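Local coordinates for protein TonB-dependent siderophore receptor (Pseudomonas aeruginosa 39016, PDB 5NEC) that probably captures iron-loaded siderophores at the bacterial surface and carries them across the outer membrane by TonB-dependent active transport, at residues A[90-94]-A[117-121]; A[110-114]-A[339-345]; A[132-136]-A[480-484]; A[231-237]-A[278-284]. The contacts are given in a common frame with arbitrary orientation. Residues are numbered along the deposited sequence.

Contact 1 of 4, residues A[90-94]-A[117-121]; sequences PTGDR and QTREI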
loop_
_atom_site.group_PDB
_atom_site.type_symbol
_atom_site.label_atom_id
_atom_site.label_comp_id
_atom_site.label_asym_id
_atom_site.label_seq_id
_atom_site.Cartn_x
_atom_site.Cartn_y
_atom_site.Cartn_z
ATOM N N PRO A 90 8.286 5.439 -11.472
ATOM C CA PRO A 90 7.568 6.688 -11.819
ATOM C C PRO A 90 6.392 7.057 -10.876
ATOM O O PRO A 90 5.894 8.182 -10.944
ATOM C CB PRO A 90 7.060 6.429 -13.245
ATOM C CG PRO A 90 7.058 4.945 -13.425
ATOM C CD PRO A 90 8.087 4.379 -12.482
ATOM N N THR A 91 5.931 6.097 -10.065
ATOM C CA THR A 91 5.047 6.339 -8.914
ATOM C C THR A 91 5.453 5.330 -7.828
ATOM O O THR A 91 5.221 4.134 -7.998
ATOM C CB THR A 91 3.535 6.116 -9.241
ATOM O OG1 THR A 91 3.350 4.824 -9.835
ATOM C CG2 THR A 91 2.974 7.174 -10.186
ATOM N N GLY A 92 6.059 5.793 -6.735
ATOM C CA GLY A 92 6.600 4.900 -5.694
ATOM C C GLY A 92 5.536 4.132 -4.910
ATOM O O GLY A 92 4.799 4.727 -4.121
ATOM N N ASP A 93 5.458 2.805 -5.129
ATOM C CA ASP A 93 4.381 1.928 -4.579
ATOM C C ASP A 93 4.873 1.071 -3.421
ATOM O O ASP A 93 4.284 0.028 -3.105
ATOM C CB ASP A 93 3.796 1.008 -5.662
ATOM C CG ASP A 93 3.391 1.759 -6.915
ATOM O OD1 ASP A 93 2.543 2.692 -6.839
ATOM O OD2 ASP A 93 3.879 1.401 -8.018
ATOM N N ARG A 94 5.927 1.552 -2.753
ATOM C CA ARG A 94 6.606 0.845 -1.690
ATOM C C ARG A 94 6.226 1.480 -0.347
ATOM O O ARG A 94 6.698 2.562 -0.044
ATOM C CB ARG A 94 8.102 0.964 -1.937
ATOM C CG ARG A 94 8.991 0.464 -0.803
ATOM C CD ARG A 94 10.409 0.992 -0.964
ATOM N NE ARG A 94 10.999 0.642 -2.259
ATOM C CZ ARG A 94 12.142 -0.007 -2.476
ATOM N NH1 ARG A 94 12.889 -0.491 -1.480
ATOM N NH2 ARG A 94 12.507 -0.236 -3.739
ATOM N N GLN A 117 4.585 -2.151 -8.246
ATOM C CA GLN A 117 3.278 -2.361 -8.814
ATOM C C GLN A 117 2.245 -1.503 -8.045
ATOM O O GLN A 117 2.225 -1.527 -6.812
ATOM C CB GLN A 117 3.019 -3.867 -8.778
ATOM C CG GLN A 117 1.663 -4.330 -8.278
ATOM C CD GLN A 117 1.584 -5.836 -8.166
ATOM O OE1 GLN A 117 2.594 -6.538 -8.328
ATOM N NE2 GLN A 117 0.380 -6.348 -7.914
ATOM N N THR A 118 1.429 -0.732 -8.777
ATOM C CA THR A 118 0.461 0.231 -8.189
ATOM C C THR A 118 -0.928 -0.419 -8.046
ATOM O O THR A 118 -1.562 -0.802 -9.045
ATOM C CB THR A 118 0.308 1.525 -9.046
ATOM O OG1 THR A 118 1.594 2.084 -9.342
ATOM C CG2 THR A 118 -0.562 2.571 -8.328
ATOM N N ARG A 119 -1.405 -0.514 -6.813
ATOM C CA ARG A 119 -2.577 -1.304 -6.512
ATOM C C ARG A 119 -3.849 -0.481 -6.442
ATOM O O ARG A 119 -3.898 0.606 -5.877
ATOM C CB ARG A 119 -2.371 -2.086 -5.234
ATOM C CG ARG A 119 -1.386 -3.197 -5.424
ATOM C CD ARG A 119 -1.158 -3.934 -4.129
ATOM N NE ARG A 119 -0.135 -4.947 -4.325
ATOM C CZ ARG A 119 1.178 -4.706 -4.356
ATOM N NH1 ARG A 119 1.671 -3.476 -4.171
ATOM N NH2 ARG A 119 2.018 -5.710 -4.533
ATOM N N GLU A 120 -4.890 -1.067 -7.000
ATOM C CA GLU A 120 -6.170 -0.424 -7.182
ATOM C C GLU A 120 -7.030 -0.967 -6.023
ATOM O O GLU A 120 -6.555 -1.828 -5.293
ATOM C CB GLU A 120 -6.601 -0.730 -8.627
ATOM C CG GLU A 120 -8.047 -0.662 -8.981
ATOM C CD GLU A 120 -8.689 0.699 -8.856
ATOM O OE1 GLU A 120 -8.429 1.610 -9.665
ATOM O OE2 GLU A 120 -9.545 0.807 -7.955
ATOM N N ILE A 121 -8.210 -0.399 -5.764
ATOM C CA ILE A 121 -9.070 -0.869 -4.659
ATOM C C ILE A 121 -10.433 -1.445 -5.078
ATOM O O ILE A 121 -11.139 -1.941 -4.209
ATOM C CB ILE A 121 -9.275 0.215 -3.543
ATOM C CG1 ILE A 121 -9.831 1.545 -4.086
ATOM C CG2 ILE A 121 -7.973 0.484 -2.822
ATOM C CD1 ILE A 121 -11.278 1.505 -4.533
#
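Pro90 begins the 90-94 segment turned to the barrel wall, where its ring rests on Gln277, Tyr311 and Trp313 and has no contact with 117-121. Thr91 comes next, and its hydroxyl makes a weak hydrogen bond, Thr91 OG1 to Thr118 OG1, at 3.3 Å; a short hydroxyl side chain, with its CA-to-CB bond pointing toward 117-121, brings Thr91 OG1 within reach of Thr118 OG1. Gly92 then carries the chain past without a side chain, its amide weakly hydrogen-bonded to Tyr712. Both segments are irregular loops of the plug, the domain that fills the barrel of TonB-dependent receptors: 90-94 leads into strand 94-97, while the loop containing 117-121 runs on to strand 124-130. Asp93 is the centre of the contact. In its m rotamer the carboxylate straddles the Thr118 hydroxyl, with Thr118 OG1 2.7 Å from both Asp93 OD1 and Asp93 OD2, and a hydrogen bond forms between the two groups. The same side chain touches the backbone just before Thr118, with Asp93 CB 3.2 Å from Gln117 O. Asp93 O lies near the plane of the Arg119 guanidinium, at its edge, but 4.5 Å from Arg119 NH1, too far for a hydrogen bond. Arg94 points away from 117-121, and its long cationic side chain forms a salt bridge with Asp101 instead.

Contact 2 of 4, residues A[110-114]-A[339-345]; sequences GVRDT and TTTAVNQ. With C8E ((hydroxyethyloxy)tri(ethyloxy)octane), chain C.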
loop_
_atom_site.group_PDB
_atom_site.type_symbol
_atom_site.label_atom_id
_atom_site.label_comp_id
_atom_site.label_asym_id
_atom_site.label_seq_id
_atom_site.Cartn_x
_atom_site.Cartn_y
_atom_site.Cartn_z
ATOM N N GLY A 110 -3.860 -13.061 2.665
ATOM C CA GLY A 110 -2.834 -13.809 3.380
ATOM C C GLY A 110 -1.785 -14.536 2.552
ATOM O O GLY A 110 -1.101 -15.406 3.076
ATOM N N VAL A 111 -1.646 -14.197 1.272
ATOM C CA VAL A 111 -0.631 -14.821 0.414
ATOM C C VAL A 111 0.156 -13.722 -0.277
ATOM O O VAL A 111 -0.420 -12.688 -0.607
ATOM C CB VAL A 111 -1.290 -15.752 -0.629
ATOM C CG1 VAL A 111 -0.238 -16.389 -1.551
ATOM C CG2 VAL A 111 -2.149 -16.799 0.071
ATOM N N ARG A 112 1.455 -13.933 -0.484
ATOM C CA ARG A 112 2.342 -12.876 -1.050
ATOM C C ARG A 112 1.953 -12.569 -2.488
ATOM O O ARG A 112 1.271 -13.374 -3.124
ATOM C CB ARG A 112 3.823 -13.247 -0.952
ATOM C CG ARG A 112 4.754 -12.034 -0.690
ATOM C CD ARG A 112 6.245 -12.406 -0.621
ATOM N NE ARG A 112 6.746 -12.728 0.731
ATOM C CZ ARG A 112 7.567 -13.738 1.047
ATOM N NH1 ARG A 112 8.020 -14.597 0.125
ATOM N NH2 ARG A 112 7.931 -13.906 2.319
ATOM N N ASP A 113 2.356 -11.398 -2.994
ATOM C CA ASP A 113 1.963 -10.974 -4.348
ATOM C C ASP A 113 3.130 -10.656 -5.309
ATOM O O ASP A 113 4.205 -10.186 -4.901
ATOM C CB ASP A 113 1.007 -9.780 -4.238
ATOM C CG ASP A 113 0.041 -9.670 -5.435
ATOM O OD1 ASP A 113 0.513 -9.750 -6.594
ATOM O OD2 ASP A 113 -1.192 -9.504 -5.228
ATOM N N THR A 114 2.860 -10.923 -6.588
ATOM C CA THR A 114 3.782 -10.722 -7.713
ATOM C C THR A 114 4.082 -9.250 -7.990
ATOM O O THR A 114 5.121 -8.718 -7.595
ATOM C CB THR A 114 3.225 -11.435 -8.999
ATOM O OG1 THR A 114 4.231 -11.510 -10.021
ATOM C CG2 THR A 114 1.956 -10.755 -9.578
ATOM N N THR A 339 7.440 -10.871 -14.116
ATOM C CA THR A 339 7.516 -11.709 -12.931
ATOM C C THR A 339 6.414 -12.759 -12.958
ATOM O O THR A 339 5.280 -12.476 -13.322
ATOM C CB THR A 339 7.429 -10.874 -11.628
ATOM O OG1 THR A 339 8.489 -9.916 -11.610
ATOM C CG2 THR A 339 7.603 -11.730 -10.413
ATOM N N THR A 340 6.778 -13.966 -12.553
ATOM C CA THR A 340 5.903 -15.115 -12.482
ATOM C C THR A 340 6.000 -15.578 -11.041
ATOM O O THR A 340 7.093 -15.604 -10.488
ATOM C CB THR A 340 6.425 -16.173 -13.467
ATOM O OG1 THR A 340 6.207 -15.703 -14.803
ATOM C CG2 THR A 340 5.751 -17.519 -13.300
ATOM N N THR A 341 4.869 -15.882 -10.406
ATOM C CA THR A 341 4.861 -16.366 -9.022
ATOM C C THR A 341 3.912 -17.543 -8.917
ATOM O O THR A 341 2.806 -17.498 -9.451
ATOM C CB THR A 341 4.430 -15.263 -8.026
ATOM O OG1 THR A 341 5.260 -14.111 -8.204
ATOM C CG2 THR A 341 4.572 -15.726 -6.571
ATOM N N ALA A 342 4.349 -18.586 -8.228
ATOM C CA ALA A 342 3.527 -19.759 -7.989
ATOM C C ALA A 342 3.616 -20.087 -6.495
ATOM O O ALA A 342 4.727 -20.264 -5.980
ATOM C CB ALA A 342 4.022 -20.911 -8.837
ATOM N N VAL A 343 2.474 -20.137 -5.797
ATOM C CA VAL A 343 2.460 -20.408 -4.345
ATOM C C VAL A 343 1.465 -21.517 -3.995
ATOM O O VAL A 343 0.362 -21.565 -4.543
ATOM C CB VAL A 343 2.109 -19.135 -3.522
ATOM C CG1 VAL A 343 2.326 -19.358 -2.027
ATOM C CG2 VAL A 343 2.954 -17.971 -3.990
ATOM N N ASN A 344 1.857 -22.413 -3.097
ATOM C CA ASN A 344 0.909 -23.325 -2.476
ATOM C C ASN A 344 1.019 -23.236 -0.960
ATOM O O ASN A 344 2.107 -23.358 -0.411
ATOM C CB ASN A 344 1.091 -24.774 -2.920
ATOM C CG ASN A 344 -0.111 -25.634 -2.542
ATOM O OD1 ASN A 344 -1.135 -25.604 -3.210
ATOM N ND2 ASN A 344 -0.011 -26.353 -1.439
ATOM N N GLN A 345 -0.121 -23.057 -0.304
ATOM C CA GLN A 345 -0.186 -22.848 1.130
ATOM C C GLN A 345 -1.221 -23.803 1.722
ATOM O O GLN A 345 -2.377 -23.745 1.357
ATOM C CB GLN A 345 -0.564 -21.392 1.378
ATOM C CG GLN A 345 -0.066 -20.821 2.686
ATOM C CD GLN A 345 -0.146 -19.284 2.706
ATOM O OE1 GLN A 345 0.181 -18.604 1.724
ATOM N NE2 GLN A 345 -0.554 -18.732 3.847
HETATM C C1 C8E C . 5.866 -24.573 -6.516
HETATM C C2 C8E C . 4.446 -24.162 -6.170
HETATM C C3 C8E C . 3.447 -24.483 -7.291
HETATM C C4 C8E C . 2.076 -23.823 -7.062
HETATM C C5 C8E C . 0.972 -24.330 -8.007
HETATM C C6 C8E C . 0.076 -23.208 -8.563
HETATM C C7 C8E C . -1.171 -23.761 -9.260
HETATM C C8 C8E C . -1.967 -22.717 -10.027
#
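The interface between plug and barrel wall in a TonB-dependent receptor is built here from a short plug strand, 111-112, facing the inside of barrel strand 327-354. The end-to-end directions of the two segments are 159° apart, so they run roughly antiparallel; the CA atoms of Val111 and Val343 are 8.0 Å apart, and those of Thr114 and Thr341 close to 5.9 Å, so the backbones converge toward Thr114 and side chains fill the wider end. Gly110 precedes the strand with a positive phi that glycine accepts easily. Val111 then supplies the apolar part of the contact: Val111 CG1 meets Val343 CG1 at 4.0 Å, and the Gln345 side chain packs beside it. At the other end Thr114 lies between two threonines of the wall, with Thr114 OG1 3.4 Å from Thr339 CG2 and weakly hydrogen-bonded to Thr341 OG1 at 3.3 Å. Small hydroxyl side chains fit this narrow gap, and Thr341 also has a weak bond to Glu370. Thr340 and Asn344 point away from the plug. A detergent chain lies along the wall, C8E C4 being 3.8 Å from Val343 O. Plug residues inside and an alkyl chain against the same strand are what a plugged transmembrane beta-barrel leads one to expect.

Contact 3 of 4, residues A[132-136]-A[480-484]; sequences GPNSA and WNWQA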
loop_
_atom_site.group_PDB
_atom_site.type_symbol
_atom_site.label_atom_id
_atom_site.label_comp_id
_atom_site.label_asym_id
_atom_site.label_seq_id
_atom_site.Cartn_x
_atom_site.Cartn_y
_atom_site.Cartn_z
ATOM N N GLY A 132 3.363 -3.895 13.759
ATOM C CA GLY A 132 4.543 -4.647 14.172
ATOM C C GLY A 132 4.509 -5.992 13.484
ATOM O O GLY A 132 3.600 -6.259 12.695
ATOM N N PRO A 133 5.487 -6.863 13.791
ATOM C CA PRO A 133 5.561 -8.162 13.103
ATOM C C PRO A 133 4.421 -9.126 13.456
ATOM O O PRO A 133 3.722 -8.939 14.472
ATOM C CB PRO A 133 6.910 -8.722 13.556
ATOM C CG PRO A 133 7.134 -8.085 14.887
ATOM C CD PRO A 133 6.568 -6.700 14.785
ATOM N N ASN A 134 4.254 -10.131 12.593
ATOM C CA ASN A 134 3.234 -11.171 12.732
ATOM C C ASN A 134 3.725 -12.454 12.014
ATOM O O ASN A 134 3.669 -12.537 10.783
ATOM C CB ASN A 134 1.901 -10.664 12.152
ATOM C CG ASN A 134 0.727 -11.603 12.412
ATOM O OD1 ASN A 134 0.878 -12.701 12.931
ATOM N ND2 ASN A 134 -0.466 -11.165 12.020
ATOM N N SER A 135 4.199 -13.438 12.793
ATOM C CA SER A 135 4.729 -14.735 12.286
ATOM C C SER A 135 3.792 -15.521 11.353
ATOM O O SER A 135 4.262 -16.345 10.570
ATOM C CB SER A 135 5.102 -15.661 13.460
ATOM O OG SER A 135 6.203 -15.165 14.203
ATOM N N ALA A 136 2.478 -15.299 11.483
ATOM C CA ALA A 136 1.469 -15.812 10.537
ATOM C C ALA A 136 1.807 -15.542 9.051
ATOM O O ALA A 136 1.564 -16.403 8.205
ATOM C CB ALA A 136 0.092 -15.240 10.878
ATOM N N TRP A 480 14.609 -17.319 10.824
ATOM C CA TRP A 480 13.885 -17.734 12.037
ATOM C C TRP A 480 13.118 -16.535 12.549
ATOM O O TRP A 480 13.576 -15.401 12.447
ATOM C CB TRP A 480 14.830 -18.235 13.139
ATOM C CG TRP A 480 14.861 -19.736 13.285
ATOM C CD1 TRP A 480 15.887 -20.574 12.935
ATOM C CD2 TRP A 480 13.820 -20.582 13.825
ATOM N NE1 TRP A 480 15.552 -21.885 13.223
ATOM C CE2 TRP A 480 14.296 -21.920 13.772
ATOM C CE3 TRP A 480 12.537 -20.340 14.353
ATOM C CZ2 TRP A 480 13.529 -23.012 14.209
ATOM C CZ3 TRP A 480 11.776 -21.427 14.796
ATOM C CH2 TRP A 480 12.278 -22.747 14.721
ATOM N N ASN A 481 11.943 -16.779 13.092
ATOM C CA ASN A 481 11.122 -15.702 13.606
ATOM C C ASN A 481 10.154 -16.226 14.672
ATOM O O ASN A 481 9.547 -17.268 14.487
ATOM C CB ASN A 481 10.373 -15.069 12.442
ATOM C CG ASN A 481 9.399 -14.038 12.895
ATOM O OD1 ASN A 481 8.191 -14.217 12.758
ATOM N ND2 ASN A 481 9.911 -12.955 13.481
ATOM N N TRP A 482 10.042 -15.529 15.797
ATOM C CA TRP A 482 9.083 -15.922 16.822
ATOM C C TRP A 482 8.607 -14.770 17.674
ATOM O O TRP A 482 9.281 -13.751 17.784
ATOM C CB TRP A 482 9.620 -17.072 17.690
ATOM C CG TRP A 482 10.734 -16.749 18.622
ATOM C CD1 TRP A 482 12.068 -16.893 18.381
ATOM C CD2 TRP A 482 10.618 -16.287 19.985
ATOM N NE1 TRP A 482 12.798 -16.527 19.499
ATOM C CE2 TRP A 482 11.935 -16.155 20.496
ATOM C CE3 TRP A 482 9.530 -15.970 20.823
ATOM C CZ2 TRP A 482 12.194 -15.714 21.810
ATOM C CZ3 TRP A 482 9.788 -15.528 22.134
ATOM C CH2 TRP A 482 11.111 -15.408 22.609
ATOM N N GLN A 483 7.418 -14.936 18.252
ATOM C CA GLN A 483 6.812 -13.882 19.056
ATOM C C GLN A 483 5.916 -14.418 20.149
ATOM O O GLN A 483 5.368 -15.512 20.033
ATOM C CB GLN A 483 6.018 -12.927 18.169
ATOM C CG GLN A 483 4.798 -13.557 17.534
ATOM C CD GLN A 483 4.161 -12.682 16.498
ATOM O OE1 GLN A 483 3.875 -13.144 15.394
ATOM N NE2 GLN A 483 3.921 -11.409 16.840
ATOM N N ALA A 484 5.769 -13.610 21.195
ATOM C CA ALA A 484 4.965 -13.944 22.351
ATOM C C ALA A 484 4.196 -12.722 22.819
ATOM O O ALA A 484 4.739 -11.614 22.837
ATOM C CB ALA A 484 5.846 -14.460 23.465
#
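Here a plug loop, following strand 124-130, leans on the inner side of strand 471-488 in the wall of a TonB-dependent beta-barrel. Residue direction on the strand sets the division: Asn481 and Gln483 point toward the loop, while Trp482 points away; both it and Trp480, whose ring meets Phe455, lie on the surface. Large indoles on the outside are consistent with a membrane-facing wall. No apolar contact joins the two segments directly; the CA-to-CB bond of Pro133 points toward the strand, and its ring, like the Gln483 side chain, touches Ala501 of strand 494-503. Within the loop, Asn134 OD1 weakly accepts the Ala136 N hydrogen bond at 3.4 Å, closing an Asx turn for which asparagine is well suited. Side chain to backbone bonds come from Gln483, whose amide can both donate and accept and is long enough to reach the loop. It accepts strongly, Ser135 N to Gln483 OE1 at 2.6 Å and 168°, and donates weakly from Gln483 NE2 to Pro133 O at 3.4 Å, so one amide pairs with backbone groups two residues apart. Side chain to side chain, the compact serine donates a short hydrogen bond, Ser135 OG to Asn481 OD1 at 2.6 Å.

Contact 4 of 4, residues A[231-237]-A[278-284]; sequences HYHLESD and KSRIDTS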
loop_
_atom_site.group_PDB
_atom_site.type_symbol
_atom_site.label_atom_id
_atom_site.label_comp_id
_atom_site.label_asym_id
_atom_site.label_seq_id
_atom_site.Cartn_x
_atom_site.Cartn_y
_atom_site.Cartn_z
ATOM N N HIS A 231 -10.067 -15.042 -10.417
ATOM C CA HIS A 231 -9.079 -14.459 -11.270
ATOM C C HIS A 231 -9.139 -12.945 -11.113
ATOM O O HIS A 231 -10.221 -12.384 -10.916
ATOM C CB HIS A 231 -9.249 -14.884 -12.730
ATOM C CG HIS A 231 -8.045 -14.575 -13.565
ATOM N ND1 HIS A 231 -6.992 -15.455 -13.702
ATOM C CD2 HIS A 231 -7.678 -13.446 -14.216
ATOM C CE1 HIS A 231 -6.047 -14.893 -14.438
ATOM N NE2 HIS A 231 -6.439 -13.672 -14.757
ATOM N N TYR A 232 -7.961 -12.308 -11.163
ATOM C CA TYR A 232 -7.810 -10.863 -11.073
ATOM C C TYR A 232 -6.951 -10.350 -12.248
ATOM O O TYR A 232 -5.845 -10.820 -12.486
ATOM C CB TYR A 232 -7.167 -10.475 -9.734
ATOM C CG TYR A 232 -6.995 -8.982 -9.565
ATOM C CD1 TYR A 232 -8.050 -8.191 -9.153
ATOM C CD2 TYR A 232 -5.772 -8.354 -9.835
ATOM C CE1 TYR A 232 -7.904 -6.824 -8.989
ATOM C CE2 TYR A 232 -5.618 -6.984 -9.684
ATOM C CZ TYR A 232 -6.686 -6.225 -9.252
ATOM O OH TYR A 232 -6.575 -4.864 -9.092
ATOM N N HIS A 233 -7.465 -9.370 -12.969
ATOM C CA HIS A 233 -6.777 -8.819 -14.106
ATOM C C HIS A 233 -6.856 -7.300 -14.072
ATOM O O HIS A 233 -7.958 -6.766 -13.997
ATOM C CB HIS A 233 -7.395 -9.323 -15.397
ATOM C CG HIS A 233 -6.688 -8.836 -16.618
ATOM N ND1 HIS A 233 -5.540 -9.430 -17.087
ATOM C CD2 HIS A 233 -6.928 -7.785 -17.436
ATOM C CE1 HIS A 233 -5.102 -8.776 -18.147
ATOM N NE2 HIS A 233 -5.927 -7.773 -18.379
ATOM N N LEU A 234 -5.700 -6.627 -14.123
ATOM C CA LEU A 234 -5.631 -5.173 -14.258
ATOM C C LEU A 234 -4.556 -4.786 -15.267
ATOM O O LEU A 234 -3.433 -5.291 -15.225
ATOM C CB LEU A 234 -5.327 -4.512 -12.907
ATOM C CG LEU A 234 -5.478 -2.974 -12.888
ATOM C CD1 LEU A 234 -6.940 -2.569 -12.765
ATOM C CD2 LEU A 234 -4.683 -2.374 -11.751
ATOM N N GLU A 235 -4.910 -3.862 -16.150
ATOM C CA GLU A 235 -4.036 -3.358 -17.197
ATOM C C GLU A 235 -4.019 -1.847 -17.088
ATOM O O GLU A 235 -5.073 -1.243 -16.908
ATOM C CB GLU A 235 -4.609 -3.759 -18.547
ATOM C CG GLU A 235 -3.623 -3.707 -19.710
ATOM C CD GLU A 235 -3.933 -4.783 -20.718
ATOM O OE1 GLU A 235 -3.943 -5.976 -20.287
ATOM O OE2 GLU A 235 -4.179 -4.461 -21.903
ATOM N N SER A 236 -2.847 -1.227 -17.170
ATOM C CA SER A 236 -2.777 0.224 -17.093
ATOM C C SER A 236 -1.790 0.829 -18.054
ATOM O O SER A 236 -0.864 0.182 -18.482
ATOM C CB SER A 236 -2.525 0.689 -15.662
ATOM O OG SER A 236 -1.267 0.316 -15.217
ATOM N N ASP A 237 -2.032 2.085 -18.403
ATOM C CA ASP A 237 -1.283 2.787 -19.442
ATOM C C ASP A 237 -1.335 4.273 -19.100
ATOM O O ASP A 237 -2.308 4.949 -19.385
ATOM C CB ASP A 237 -1.887 2.502 -20.823
ATOM C CG ASP A 237 -1.134 3.194 -21.954
ATOM O OD1 ASP A 237 0.102 3.292 -21.913
ATOM O OD2 ASP A 237 -1.780 3.654 -22.908
ATOM N N LYS A 278 3.353 1.350 -18.589
ATOM C CA LYS A 278 2.421 0.294 -18.976
ATOM C C LYS A 278 2.579 -0.870 -18.036
ATOM O O LYS A 278 3.689 -1.277 -17.762
ATOM C CB LYS A 278 2.718 -0.183 -20.392
ATOM C CG LYS A 278 2.253 0.810 -21.409
ATOM C CD LYS A 278 2.929 0.626 -22.768
ATOM C CE LYS A 278 2.332 1.615 -23.758
ATOM N NZ LYS A 278 3.219 1.823 -24.938
ATOM N N SER A 279 1.470 -1.400 -17.536
ATOM C CA SER A 279 1.537 -2.590 -16.712
ATOM C C SER A 279 0.342 -3.500 -16.920
ATOM O O SER A 279 -0.704 -3.081 -17.398
ATOM C CB SER A 279 1.757 -2.241 -15.230
ATOM O OG SER A 279 0.564 -1.906 -14.593
ATOM N N ARG A 280 0.565 -4.773 -16.607
ATOM C CA ARG A 280 -0.427 -5.817 -16.714
ATOM C C ARG A 280 -0.212 -6.715 -15.520
ATOM O O ARG A 280 0.921 -7.112 -15.274
ATOM C CB ARG A 280 -0.232 -6.597 -18.005
ATOM C CG ARG A 280 -1.345 -7.599 -18.274
ATOM C CD ARG A 280 -1.142 -8.359 -19.591
ATOM N NE ARG A 280 -1.272 -7.462 -20.754
ATOM C CZ ARG A 280 -1.499 -7.827 -22.023
ATOM N NH1 ARG A 280 -1.644 -9.112 -22.373
ATOM N NH2 ARG A 280 -1.606 -6.872 -22.955
ATOM N N ILE A 281 -1.272 -7.007 -14.761
ATOM C CA ILE A 281 -1.209 -8.047 -13.738
ATOM C C ILE A 281 -2.338 -9.066 -13.946
ATOM O O ILE A 281 -3.462 -8.697 -14.252
ATOM C CB ILE A 281 -1.174 -7.514 -12.287
ATOM C CG1 ILE A 281 -1.170 -8.702 -11.316
ATOM C CG2 ILE A 281 -2.336 -6.598 -12.009
ATOM C CD1 ILE A 281 -0.544 -8.416 -9.973
ATOM N N ASP A 282 -1.987 -10.351 -13.828
ATOM C CA ASP A 282 -2.915 -11.486 -13.855
ATOM C C ASP A 282 -2.655 -12.359 -12.634
ATOM O O ASP A 282 -1.511 -12.722 -12.382
ATOM C CB ASP A 282 -2.690 -12.315 -15.098
ATOM C CG ASP A 282 -3.285 -11.690 -16.316
ATOM O OD1 ASP A 282 -4.526 -11.724 -16.409
ATOM O OD2 ASP A 282 -2.543 -11.147 -17.182
ATOM N N THR A 283 -3.700 -12.685 -11.880
ATOM C CA THR A 283 -3.580 -13.530 -10.691
ATOM C C THR A 283 -4.774 -14.503 -10.614
ATOM O O THR A 283 -5.934 -14.088 -10.684
ATOM C CB THR A 283 -3.476 -12.654 -9.435
ATOM O OG1 THR A 283 -2.278 -11.900 -9.528
ATOM C CG2 THR A 283 -3.380 -13.464 -8.163
ATOM N N SER A 284 -4.462 -15.794 -10.518
ATOM C CA SER A 284 -5.442 -16.854 -10.379
ATOM C C SER A 284 -5.254 -17.430 -9.003
ATOM O O SER A 284 -4.127 -17.702 -8.621
ATOM C CB SER A 284 -5.199 -17.945 -11.410
ATOM O OG SER A 284 -5.569 -17.502 -12.697
#
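Tyr232 lays its ring beside Ile281, the methyl Ile281 CG2 meeting the ring edge 4.0 Å from Tyr232 CE2, and Leu234 CB approaches the same Ile281 CG2 at 3.8 Å. These residues belong to neighbouring antiparallel strands of the transmembrane barrel wall, 225-238 and 276-291, joined by a long connection; their short segments run 177° apart with axes 4.6 Å from each other. Hydrogen-bonded pairs are Tyr232 with Thr283, Leu234 with Ile281 and Ser236 with Ser279, each joined by two backbone bonds, such as Tyr232 N to Thr283 O at 2.7 Å and Thr283 N to Tyr232 O at 2.9 Å. The face carrying these six residues looks into the barrel, where Ile281 touches Thr114 and Gln117 of the plug. Its two serines are small enough to sit side by side, Ser236 OG and Ser279 OG sharing a hydrogen bond of 2.9 Å. The opposite face is strongly polar. Asp282 OD1 accepts from two imidazoles, His233 ND1 at 2.6 Å and His231 NE2 at 3.2 Å, a good use of a carboxylate between flat, two-nitrogen rings. His231 ND1 also pairs with Ser284 OG at 2.7 Å, and His233 NE2 donates to Glu235 OE1 at 3.3 Å. That last oxygen forms a purely electrostatic salt bridge with Arg280, Glu235 OE1 sitting over the guanidinium face 3.1 Å from Arg280 NE.

Overall arrangement
Three of the four contacts open in the N-terminal plug. Contact 1 closes a short loop of 22 intervening residues within it. Contact 2 opens at 110-114, before contact 1 has closed, so these two cross; it closes only at 339-345 in the barrel. Contact 3 opens at 132-136 and closes at 480-484, crossing contact 2 in turn and tying the plug to a second part of the wall. Contact 4 joins neighbouring wall strands and falls within the spans of both contact 2 and contact 3, after contact 1. Ile281 of contact 4 touches Gln117 of contact 1 and Thr114 of contact 2; contact 3 touches none of the others, though its nearest atoms come within about 5 Å of contact 2.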